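Local coordinates for protein methyltransferase (Thermus thermophilus, PDB 1WS6) that probably transfers methyl groups from S-adenosylmethionine to a substrate that has not been identified, at residues L31-Y39 with E138-Q146. Numbering follows the deposited sequence.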
ATOM      1  N   LEU A  31       8.598   3.128  -6.729  1.00 19.51           N
ATOM      2  CA  LEU A  31       8.147   1.839  -6.234  1.00 20.21           C
ATOM      3  C   LEU A  31       7.554   0.981  -7.351  1.00 20.96           C
ATOM      4  O   LEU A  31       7.911  -0.187  -7.499  1.00 22.80           O
ATOM      5  CB  LEU A  31       7.101   2.007  -5.125  1.00 17.17           C
ATOM      6  CG  LEU A  31       6.559   0.634  -4.700  1.00 16.43           C
ATOM      7  CD1 LEU A  31       7.715  -0.229  -4.217  1.00 14.08           C
ATOM      8  CD2 LEU A  31       5.508   0.773  -3.627  1.00 13.42           C
ATOM      9  N   PHE A  32       6.658   1.558  -8.143  1.00 19.32           N
ATOM     10  CA  PHE A  32       6.038   0.796  -9.211  1.00 19.20           C
ATOM     11  C   PHE A  32       6.920   0.520 -10.425  1.00 20.63           C
ATOM     12  O   PHE A  32       6.725  -0.492 -11.102  1.00 20.99           O
ATOM     13  CB  PHE A  32       4.702   1.446  -9.588  1.00 18.68           C
ATOM     14  CG  PHE A  32       3.630   1.216  -8.548  1.00 18.85           C
ATOM     15  CD1 PHE A  32       2.995  -0.014  -8.452  1.00 17.73           C
ATOM     16  CD2 PHE A  32       3.351   2.176  -7.592  1.00 17.82           C
ATOM     17  CE1 PHE A  32       2.110  -0.287  -7.421  1.00 16.51           C
ATOM     18  CE2 PHE A  32       2.463   1.906  -6.557  1.00 19.47           C
ATOM     19  CZ  PHE A  32       1.843   0.667  -6.473  1.00 15.83           C
ATOM     20  N   ASP A  33       7.895   1.386 -10.702  1.00 21.43           N
ATOM     21  CA  ASP A  33       8.796   1.129 -11.825  1.00 23.60           C
ATOM     22  C   ASP A  33       9.470  -0.189 -11.483  1.00 25.19           C
ATOM     23  O   ASP A  33       9.661  -1.051 -12.336  1.00 26.37           O
ATOM     24  CB  ASP A  33       9.899   2.183 -11.947  1.00 26.61           C
ATOM     25  CG  ASP A  33       9.426   3.479 -12.566  1.00 27.59           C
ATOM     26  OD1 ASP A  33       8.356   3.503 -13.212  1.00 26.69           O
ATOM     27  OD2 ASP A  33      10.161   4.478 -12.411  1.00 29.39           O
ATOM     28  N   TYR A  34       9.826  -0.328 -10.212  1.00 26.13           N
ATOM     29  CA  TYR A  34      10.482  -1.525  -9.711  1.00 27.28           C
ATOM     30  C   TYR A  34       9.541  -2.724  -9.694  1.00 27.21           C
ATOM     31  O   TYR A  34       9.887  -3.802 -10.163  1.00 26.73           O
ATOM     32  CB  TYR A  34      10.992  -1.277  -8.296  1.00 28.98           C
ATOM     33  CG  TYR A  34      11.621  -2.494  -7.669  1.00 32.87           C
ATOM     34  CD1 TYR A  34      12.849  -2.973  -8.117  1.00 34.13           C
ATOM     35  CD2 TYR A  34      10.977  -3.190  -6.653  1.00 32.15           C
ATOM     36  CE1 TYR A  34      13.416  -4.106  -7.575  1.00 34.11           C
ATOM     37  CE2 TYR A  34      11.538  -4.327  -6.106  1.00 34.47           C
ATOM     38  CZ  TYR A  34      12.756  -4.780  -6.572  1.00 36.09           C
ATOM     39  OH  TYR A  34      13.313  -5.922  -6.045  1.00 39.66           O
ATOM     40  N   LEU A  35       8.345  -2.525  -9.151  1.00 27.29           N
ATOM     41  CA  LEU A  35       7.360  -3.588  -9.044  1.00 27.61           C
ATOM     42  C   LEU A  35       6.935  -4.225 -10.357  1.00 29.29           C
ATOM     43  O   LEU A  35       6.776  -5.441 -10.423  1.00 29.90           O
ATOM     44  CB  LEU A  35       6.127  -3.083  -8.294  1.00 26.62           C
ATOM     45  CG  LEU A  35       6.048  -3.446  -6.810  1.00 27.35           C
ATOM     46  CD1 LEU A  35       7.438  -3.592  -6.217  1.00 26.24           C
ATOM     47  CD2 LEU A  35       5.252  -2.375  -6.084  1.00 25.79           C
ATOM     48  N   ARG A  36       6.734  -3.434 -11.404  1.00 31.46           N
ATOM     49  CA  ARG A  36       6.330  -4.044 -12.664  1.00 33.89           C
ATOM     50  C   ARG A  36       7.547  -4.724 -13.302  1.00 35.21           C
ATOM     51  O   ARG A  36       7.419  -5.680 -14.063  1.00 35.37           O
ATOM     52  CB  ARG A  36       5.703  -3.006 -13.604  1.00 33.94           C
ATOM     53  CG  ARG A  36       6.665  -2.086 -14.325  1.00 36.53           C
ATOM     54  CD  ARG A  36       5.892  -1.164 -15.285  1.00 37.39           C
ATOM     55  NE  ARG A  36       5.117  -0.166 -14.558  1.00 36.43           N
ATOM     56  CZ  ARG A  36       5.617   0.989 -14.128  1.00 36.40           C
ATOM     57  NH1 ARG A  36       6.885   1.287 -14.366  1.00 37.99           N
ATOM     58  NH2 ARG A  36       4.862   1.833 -13.441  1.00 36.03           N
ATOM     59  N   LEU A  37       8.734  -4.241 -12.959  1.00 35.64           N
ATOM     60  CA  LEU A  37       9.962  -4.822 -13.476  1.00 36.51           C
ATOM     61  C   LEU A  37      10.214  -6.165 -12.781  1.00 35.93           C
ATOM     62  O   LEU A  37      10.627  -7.140 -13.415  1.00 35.26           O
ATOM     63  CB  LEU A  37      11.136  -3.871 -13.221  1.00 39.43           C
ATOM     64  CG  LEU A  37      12.508  -4.194 -13.819  1.00 42.17           C
ATOM     65  CD1 LEU A  37      13.128  -5.408 -13.139  1.00 44.53           C
ATOM     66  CD2 LEU A  37      12.350  -4.434 -15.309  1.00 43.59           C
ATOM     67  N   ARG A  38       9.947  -6.216 -11.477  1.00 33.21           N
ATOM     68  CA  ARG A  38      10.173  -7.432 -10.711  1.00 31.56           C
ATOM     69  C   ARG A  38       9.029  -8.437 -10.748  1.00 30.42           C
ATOM     70  O   ARG A  38       9.246  -9.630 -10.557  1.00 30.65           O
ATOM     71  CB  ARG A  38      10.503  -7.085  -9.255  1.00 31.99           C
ATOM     72  CG  ARG A  38      10.639  -8.307  -8.354  1.00 34.49           C
ATOM     73  CD  ARG A  38      11.445  -8.026  -7.088  1.00 34.84           C
ATOM     74  NE  ARG A  38      11.472  -9.208  -6.227  1.00 37.02           N
ATOM     75  CZ  ARG A  38      12.248  -9.354  -5.159  1.00 35.09           C
ATOM     76  NH1 ARG A  38      13.079  -8.391  -4.797  1.00 36.28           N
ATOM     77  NH2 ARG A  38      12.191 -10.472  -4.453  1.00 35.07           N
ATOM     78  N   TYR A  39       7.819  -7.956 -11.006  1.00 29.79           N
ATOM     79  CA  TYR A  39       6.640  -8.815 -11.047  1.00 28.45           C
ATOM     80  C   TYR A  39       5.821  -8.558 -12.295  1.00 30.46           C
ATOM     81  O   TYR A  39       4.735  -7.982 -12.238  1.00 30.07           O
ATOM     82  CB  TYR A  39       5.779  -8.568  -9.818  1.00 26.28           C
ATOM     83  CG  TYR A  39       6.478  -8.897  -8.533  1.00 23.51           C
ATOM     84  CD1 TYR A  39       6.787 -10.214  -8.207  1.00 22.64           C
ATOM     85  CD2 TYR A  39       6.834  -7.898  -7.644  1.00 22.78           C
ATOM     86  CE1 TYR A  39       7.434 -10.530  -7.022  1.00 23.32           C
ATOM     87  CE2 TYR A  39       7.482  -8.201  -6.452  1.00 25.43           C
ATOM     88  CZ  TYR A  39       7.780  -9.520  -6.147  1.00 24.57           C
ATOM     89  OH  TYR A  39       8.424  -9.819  -4.967  1.00 24.22           O
ATOM     90  N   GLU A 138       3.293 -14.478  -0.058  1.00 23.68           N
ATOM     91  CA  GLU A 138       3.773 -15.746  -0.589  1.00 23.06           C
ATOM     92  C   GLU A 138       5.276 -15.716  -0.828  1.00 23.99           C
ATOM     93  O   GLU A 138       5.876 -14.644  -0.951  1.00 22.97           O
ATOM     94  CB  GLU A 138       3.079 -16.022  -1.917  1.00 23.70           C
ATOM     95  CG  GLU A 138       3.599 -15.144  -3.032  1.00 24.78           C
ATOM     96  CD  GLU A 138       2.738 -15.181  -4.277  1.00 27.67           C
ATOM     97  OE1 GLU A 138       3.164 -14.591  -5.296  1.00 27.88           O
ATOM     98  OE2 GLU A 138       1.641 -15.785  -4.236  1.00 27.75           O
ATOM     99  N   ALA A 139       5.884 -16.897  -0.898  1.00 23.94           N
ATOM    100  CA  ALA A 139       7.314 -16.990  -1.160  1.00 23.74           C
ATOM    101  C   ALA A 139       7.589 -16.233  -2.453  1.00 23.60           C
ATOM    102  O   ALA A 139       6.826 -16.335  -3.415  1.00 23.70           O
ATOM    103  CB  ALA A 139       7.730 -18.440  -1.314  1.00 24.35           C
ATOM    104  N   GLY A 140       8.673 -15.470  -2.472  1.00 22.32           N
ATOM    105  CA  GLY A 140       9.001 -14.710  -3.662  1.00 23.62           C
ATOM    106  C   GLY A 140       8.426 -13.302  -3.660  1.00 23.00           C
ATOM    107  O   GLY A 140       8.821 -12.473  -4.470  1.00 23.49           O
ATOM    108  N   GLY A 141       7.505 -13.031  -2.741  1.00 21.80           N
ATOM    109  CA  GLY A 141       6.895 -11.714  -2.671  1.00 22.58           C
ATOM    110  C   GLY A 141       7.668 -10.684  -1.871  1.00 21.98           C
ATOM    111  O   GLY A 141       8.802 -10.923  -1.453  1.00 21.76           O
ATOM    112  N   LEU A 142       7.033  -9.536  -1.648  1.00 21.39           N
ATOM    113  CA  LEU A 142       7.640  -8.433  -0.913  1.00 20.65           C
ATOM    114  C   LEU A 142       6.768  -7.750   0.120  1.00 20.12           C
ATOM    115  O   LEU A 142       5.552  -7.666  -0.034  1.00 20.79           O
ATOM    116  CB  LEU A 142       8.079  -7.330  -1.867  1.00 20.68           C
ATOM    117  CG  LEU A 142       9.410  -7.394  -2.587  1.00 23.80           C
ATOM    118  CD1 LEU A 142       9.546  -6.144  -3.441  1.00 22.74           C
ATOM    119  CD2 LEU A 142      10.544  -7.496  -1.570  1.00 25.24           C
ATOM    120  N   TYR A 143       7.424  -7.263   1.172  1.00 19.92           N
ATOM    121  CA  TYR A 143       6.792  -6.470   2.219  1.00 18.53           C
ATOM    122  C   TYR A 143       7.494  -5.136   2.007  1.00 18.24           C
ATOM    123  O   TYR A 143       8.725  -5.064   2.045  1.00 17.98           O
ATOM    124  CB  TYR A 143       7.115  -6.962   3.637  1.00 18.52           C
ATOM    125  CG  TYR A 143       6.347  -8.182   4.093  1.00 19.57           C
ATOM    126  CD1 TYR A 143       6.907  -9.452   4.005  1.00 20.08           C
ATOM    127  CD2 TYR A 143       5.059  -8.066   4.607  1.00 19.63           C
ATOM    128  CE1 TYR A 143       6.210 -10.568   4.413  1.00 20.79           C
ATOM    129  CE2 TYR A 143       4.348  -9.183   5.020  1.00 19.79           C
ATOM    130  CZ  TYR A 143       4.931 -10.431   4.918  1.00 20.67           C
ATOM    131  OH  TYR A 143       4.234 -11.549   5.297  1.00 20.26           O
ATOM    132  N   VAL A 144       6.729  -4.091   1.743  1.00 17.72           N
ATOM    133  CA  VAL A 144       7.314  -2.781   1.536  1.00 18.89           C
ATOM    134  C   VAL A 144       6.808  -1.864   2.631  1.00 21.21           C
ATOM    135  O   VAL A 144       5.602  -1.705   2.811  1.00 20.61           O
ATOM    136  CB  VAL A 144       6.919  -2.197   0.177  1.00 18.20           C
ATOM    137  CG1 VAL A 144       7.537  -0.812   0.020  1.00 15.49           C
ATOM    138  CG2 VAL A 144       7.375  -3.133  -0.941  1.00 15.32           C
ATOM    139  N   LEU A 145       7.734  -1.250   3.349  1.00 22.85           N
ATOM    140  CA  LEU A 145       7.371  -0.375   4.447  1.00 25.51           C
ATOM    141  C   LEU A 145       7.825   1.064   4.180  1.00 25.46           C
ATOM    142  O   LEU A 145       8.994   1.294   3.879  1.00 25.77           O
ATOM    143  CB  LEU A 145       8.016  -0.927   5.726  1.00 29.16           C
ATOM    144  CG  LEU A 145       8.030  -2.477   5.772  1.00 33.62           C
ATOM    145  CD1 LEU A 145       8.894  -2.997   6.921  1.00 33.57           C
ATOM    146  CD2 LEU A 145       6.608  -2.996   5.913  1.00 33.17           C
ATOM    147  N   GLN A 146       6.904   2.027   4.247  1.00 23.96           N
ATOM    148  CA  GLN A 146       7.274   3.428   4.039  1.00 23.87           C
ATOM    149  C   GLN A 146       7.342   4.076   5.410  1.00 24.17           C
ATOM    150  O   GLN A 146       6.504   3.814   6.261  1.00 25.08           O
ATOM    151  CB  GLN A 146       6.253   4.176   3.177  1.00 23.37           C
ATOM    152  CG  GLN A 146       6.603   5.655   3.010  1.00 22.63           C
ATOM    153  CD  GLN A 146       5.548   6.456   2.254  1.00 26.24           C
ATOM    154  OE1 GLN A 146       5.152   7.545   2.684  1.00 23.97           O
ATOM    155  NE2 GLN A 146       5.103   5.931   1.113  1.00 25.20           N
TER
HETATM  156  O   HOH W   1      10.888 -12.431  -7.042  1.00 37.14           O
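The ring of Y39 takes the carbonyl oxygen of G140 and CD1 of L142 at its edge, near its plane, while R38 CG lies over one face. Y39 OH donates a hydrogen bond of 2.7 Å to G140 O, in the carbonyl plane and on a lone pair, tying the chain just past the helix to the turn 138-141; tyrosine suits the place by pairing an apolar ring with a polar tip. L142 CD1 also meets the edge of the Y34 ring, 3.8 Å from Y34 CE2, and R38 CB packs on one face of that ring. The guanidinium of R38 has L142 CG over its centre and Y34 OH in its plane, where R38 NH1 donates an almost straight bond of 2.8 Å to Y34 OH. With CG anti to the backbone N (chi1 175°), R38's extended chain carries its guanidinium over L142, and its NH2 forms a salt bridge with E170. L142, branched and apolar, is thus touched by Y34, L35, R38 and Y39; L31 CD1 rests on V144 CG1 at 4.3 Å. At phi 92° a side chain on G140 would jam against the carbonyl O of A139, which calls for glycine; with G141 it forms a G1 beta bulge facing V171. Helix 31-38 packs nearly antiparallel (168°) on strand 141-146, with helix 126-134 touching Y143 and L145 on the sheet's other face; this layering, with strand order 3-2-1-4-5-7-6, is characteristic of the Rossmann-like methyltransferase fold.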